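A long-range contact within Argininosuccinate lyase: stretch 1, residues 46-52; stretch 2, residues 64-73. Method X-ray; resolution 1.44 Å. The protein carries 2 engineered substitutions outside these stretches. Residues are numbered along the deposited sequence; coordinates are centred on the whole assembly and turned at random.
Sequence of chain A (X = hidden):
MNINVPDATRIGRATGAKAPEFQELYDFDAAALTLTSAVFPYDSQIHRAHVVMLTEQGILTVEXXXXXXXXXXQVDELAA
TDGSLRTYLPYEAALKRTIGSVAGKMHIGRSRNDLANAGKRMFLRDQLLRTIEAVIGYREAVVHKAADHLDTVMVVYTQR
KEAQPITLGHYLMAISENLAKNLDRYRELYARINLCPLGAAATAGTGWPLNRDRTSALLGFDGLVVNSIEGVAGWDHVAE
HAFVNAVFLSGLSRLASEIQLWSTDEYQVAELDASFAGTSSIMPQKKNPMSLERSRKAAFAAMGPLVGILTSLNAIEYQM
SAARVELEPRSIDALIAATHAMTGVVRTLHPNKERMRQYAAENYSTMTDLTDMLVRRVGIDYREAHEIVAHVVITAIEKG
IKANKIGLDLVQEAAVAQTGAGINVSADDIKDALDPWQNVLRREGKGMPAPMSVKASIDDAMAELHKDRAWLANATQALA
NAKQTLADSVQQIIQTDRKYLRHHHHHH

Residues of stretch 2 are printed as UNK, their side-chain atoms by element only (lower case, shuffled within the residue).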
# COMPACT_ATOMS: atom_id res chain seq x y z
N ILE A 46 -26.08 -21.90 -6.06
CA ILE A 46 -26.17 -22.18 -4.63
C ILE A 46 -27.62 -22.39 -4.21
O ILE A 46 -27.92 -23.30 -3.42
CB ILE A 46 -25.47 -21.07 -3.83
CG1 ILE A 46 -23.96 -21.14 -4.08
CG2 ILE A 46 -25.84 -21.17 -2.35
CD1 ILE A 46 -23.22 -19.89 -3.60
N HIS A 47 -28.54 -21.57 -4.72
CA HIS A 47 -29.94 -21.78 -4.36
C HIS A 47 -30.39 -23.19 -4.73
O HIS A 47 -31.09 -23.85 -3.96
CB HIS A 47 -30.85 -20.78 -5.08
CG HIS A 47 -30.53 -19.35 -4.79
ND1 HIS A 47 -30.02 -18.92 -3.59
CD2 HIS A 47 -30.63 -18.24 -5.57
CE1 HIS A 47 -29.82 -17.62 -3.63
NE2 HIS A 47 -30.18 -17.18 -4.83
N ARG A 48 -30.01 -23.65 -5.92
CA ARG A 48 -30.40 -24.98 -6.36
C ARG A 48 -29.77 -26.05 -5.47
O ARG A 48 -30.45 -26.99 -5.05
CB ARG A 48 -30.00 -25.17 -7.82
CG ARG A 48 -30.83 -24.33 -8.77
CD ARG A 48 -30.36 -24.46 -10.21
NE ARG A 48 -31.29 -23.82 -11.13
CZ ARG A 48 -31.36 -22.50 -11.33
NH1 ARG A 48 -30.55 -21.68 -10.68
NH2 ARG A 48 -32.23 -22.00 -12.19
N ALA A 49 -28.47 -25.93 -5.19
CA ALA A 49 -27.81 -26.94 -4.36
C ALA A 49 -28.38 -26.97 -2.95
O ALA A 49 -28.57 -28.05 -2.37
CB ALA A 49 -26.30 -26.68 -4.32
N HIS A 50 -28.62 -25.79 -2.37
CA HIS A 50 -29.18 -25.74 -1.02
C HIS A 50 -30.55 -26.40 -0.99
O HIS A 50 -30.84 -27.21 -0.11
CB HIS A 50 -29.26 -24.29 -0.57
CG HIS A 50 -29.75 -24.13 0.83
ND1 HIS A 50 -28.99 -24.45 1.93
CD2 HIS A 50 -30.94 -23.69 1.30
CE1 HIS A 50 -29.69 -24.21 3.03
NE2 HIS A 50 -30.88 -23.76 2.67
N VAL A 51 -31.39 -26.09 -1.98
CA VAL A 51 -32.74 -26.65 -2.05
C VAL A 51 -32.70 -28.17 -2.25
O VAL A 51 -33.47 -28.90 -1.61
CB VAL A 51 -33.55 -25.93 -3.14
CG1 VAL A 51 -34.79 -26.71 -3.50
CG2 VAL A 51 -33.91 -24.52 -2.68
N VAL A 52 -31.83 -28.65 -3.13
CA VAL A 52 -31.67 -30.10 -3.31
C VAL A 52 -31.27 -30.76 -2.00
O VAL A 52 -31.84 -31.79 -1.60
CB VAL A 52 -30.67 -30.39 -4.45
CG1 VAL A 52 -30.31 -31.87 -4.47
CG2 VAL A 52 -31.25 -29.96 -5.78
N UNK A 64 -42.56 -29.19 -2.82
CA UNK A 64 -42.07 -27.85 -2.52
C UNK A 64 -40.79 -27.57 -3.28
O UNK A 64 -40.61 -26.48 -3.86
o UNK A 64 -43.52 -27.09 2.09
c UNK A 64 -41.81 -27.71 -1.02
c UNK A 64 -42.78 -27.74 1.32
o UNK A 64 -41.82 -28.43 1.72
c UNK A 64 -43.07 -27.69 -0.17
N UNK A 65 -39.88 -28.54 -3.29
CA UNK A 65 -38.61 -28.39 -3.98
C UNK A 65 -38.82 -28.13 -5.47
O UNK A 65 -38.24 -27.19 -6.03
o UNK A 65 -36.52 -29.59 -4.38
c UNK A 65 -37.79 -29.66 -3.76
N UNK A 66 -39.69 -28.91 -6.11
CA UNK A 66 -39.94 -28.71 -7.53
C UNK A 66 -40.50 -27.33 -7.81
O UNK A 66 -40.11 -26.68 -8.79
c UNK A 66 -40.91 -29.78 -8.04
N UNK A 67 -41.43 -26.86 -6.97
CA UNK A 67 -42.01 -25.54 -7.16
C UNK A 67 -40.94 -24.46 -7.08
O UNK A 67 -40.86 -23.57 -7.93
c UNK A 67 -43.10 -25.30 -6.13
c UNK A 67 -43.71 -23.93 -6.35
o UNK A 67 -44.11 -26.31 -6.25
N UNK A 68 -40.08 -24.55 -6.06
CA UNK A 68 -38.99 -23.60 -5.89
C UNK A 68 -38.03 -23.66 -7.08
O UNK A 68 -37.70 -22.63 -7.68
c UNK A 68 -39.18 -23.54 -3.38
c UNK A 68 -38.26 -23.86 -4.56
c UNK A 68 -36.99 -23.02 -4.48
c UNK A 68 -38.69 -24.06 -2.04
N UNK A 69 -37.57 -24.86 -7.44
CA UNK A 69 -36.56 -24.99 -8.47
C UNK A 69 -37.05 -24.48 -9.82
O UNK A 69 -36.30 -23.83 -10.55
c UNK A 69 -35.18 -28.49 -7.42
c UNK A 69 -35.33 -26.98 -7.35
c UNK A 69 -36.07 -26.44 -8.57
c UNK A 69 -33.95 -26.33 -7.25
N UNK A 70 -38.31 -24.77 -10.18
CA UNK A 70 -38.85 -24.21 -11.41
C UNK A 70 -38.93 -22.69 -11.33
O UNK A 70 -38.66 -21.99 -12.32
o UNK A 70 -40.11 -26.15 -12.13
c UNK A 70 -40.23 -24.81 -11.70
N UNK A 71 -39.28 -22.15 -10.16
CA UNK A 71 -39.30 -20.71 -10.00
C UNK A 71 -37.93 -20.07 -10.14
O UNK A 71 -37.81 -18.96 -10.68
N UNK A 72 -36.88 -20.73 -9.64
CA UNK A 72 -35.53 -20.20 -9.78
C UNK A 72 -35.19 -19.98 -11.25
O UNK A 72 -34.59 -18.96 -11.61
c UNK A 72 -34.50 -21.12 -9.14
c UNK A 72 -33.56 -22.38 -7.23
c UNK A 72 -34.39 -20.05 -6.87
c UNK A 72 -34.60 -21.33 -7.63
N UNK A 73 -35.57 -20.92 -12.12
CA UNK A 73 -35.30 -20.76 -13.54
C UNK A 73 -36.02 -19.53 -14.09
O UNK A 73 -35.46 -18.78 -14.89
c UNK A 73 -35.73 -22.02 -14.29
O HOH W 1 -33.94 -24.54 -11.91

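Both stretches are helical, and their axes run almost antiparallel, at 176°, with a closest approach of 10.3 Å.

Position 64 has three side-chain carbons in a row, the last carrying two oxygens. This is a carboxylate on a two-carbon arm. It makes no contact with stretch 1, and both oxygens are hydrogen-bonded elsewhere in the structure. The residue is Glu-64.

Position 65 has one carbon and then one oxygen. The CA-to-CB bond points toward stretch 1, and the side-chain oxygen of position 65 lies 3.5 Å from Val-51 CG1. A short hydroxyl side chain of this kind is serine, Ser-65. Its OG is hydrogen-bonded elsewhere in the structure; against Val-51 it makes a packing contact. The two backbones are close here, with Val-51 CA and Ser-65 CA 6.4 Å apart.

Position 66 has a single carbon, and its CA-to-CB bond points away from stretch 1. It is Ala-66.

Position 67 has one carbon that carries an oxygen and a second carbon. The side chain is out of reach of stretch 1. A fork at the first carbon with one oxygen arm means threonine, Thr-67.

Position 68 has four carbons, forked at the first, with one arm two carbons long. Its CA-to-CB bond points toward stretch 1, and the one-carbon arm of position 68 packs 3.9 Å from Val-51 CG2. That is isoleucine, Ile-68, and the packing atom is its CG2.

Position 69 also has four carbons, but the fork is at the second. Its CA-to-CB bond points sideways, yet the end of the side chain comes nearer. One terminal carbon of position 69 lies 3.9 Å from Arg-48 CA and 3.9 Å from Val-51 CG1. That is leucine, Leu-69, and the carbon is its CD2.

Position 70 has one carbon and then one oxygen; its CA-to-CB bond points away from stretch 1. It is Ser-70. Ser-70 OG gives a weak hydrogen bond to Ala-66 O, at 3.4 Å, one helical turn back.

Position 71 has no side-chain atoms and makes no contact with stretch 1. It is Gly-71.

Position 72 has four carbons, again forked at the second, and its CA-to-CB bond points toward stretch 1. One terminal carbon of position 72 is 3.7 Å from Arg-48 CG and 3.8 Å from His-47 CB. Its CB lies over one face of the Arg-48 guanidinium. It is leucine, Leu-72, and the terminal carbon is its CD1.

Position 73 has one carbon, set sideways. The CB of position 73 is 4.1 Å from Arg-48 NH2. It is Ala-73.

The contact works mainly by apolar packing. Val-51 fits among Ser-65, Ile-68 and Leu-69, while Leu-72 packs against His-47 and the aliphatic part of Arg-48. No direct hydrogen bond joins the stretches. Instead, water 1 bridges them. Water 1 accepts from Arg-48 NE at 2.9 Å and donates to Leu-69 O at 2.8 Å. The long Arg-48 side chain thus serves two roles: its CG packs against leucine methyls, and its NE reaches the opposite backbone through water. Together the two stretches bury 384 Å², counting both sides.

Stretch 2 (64-73) ESATILSGLA
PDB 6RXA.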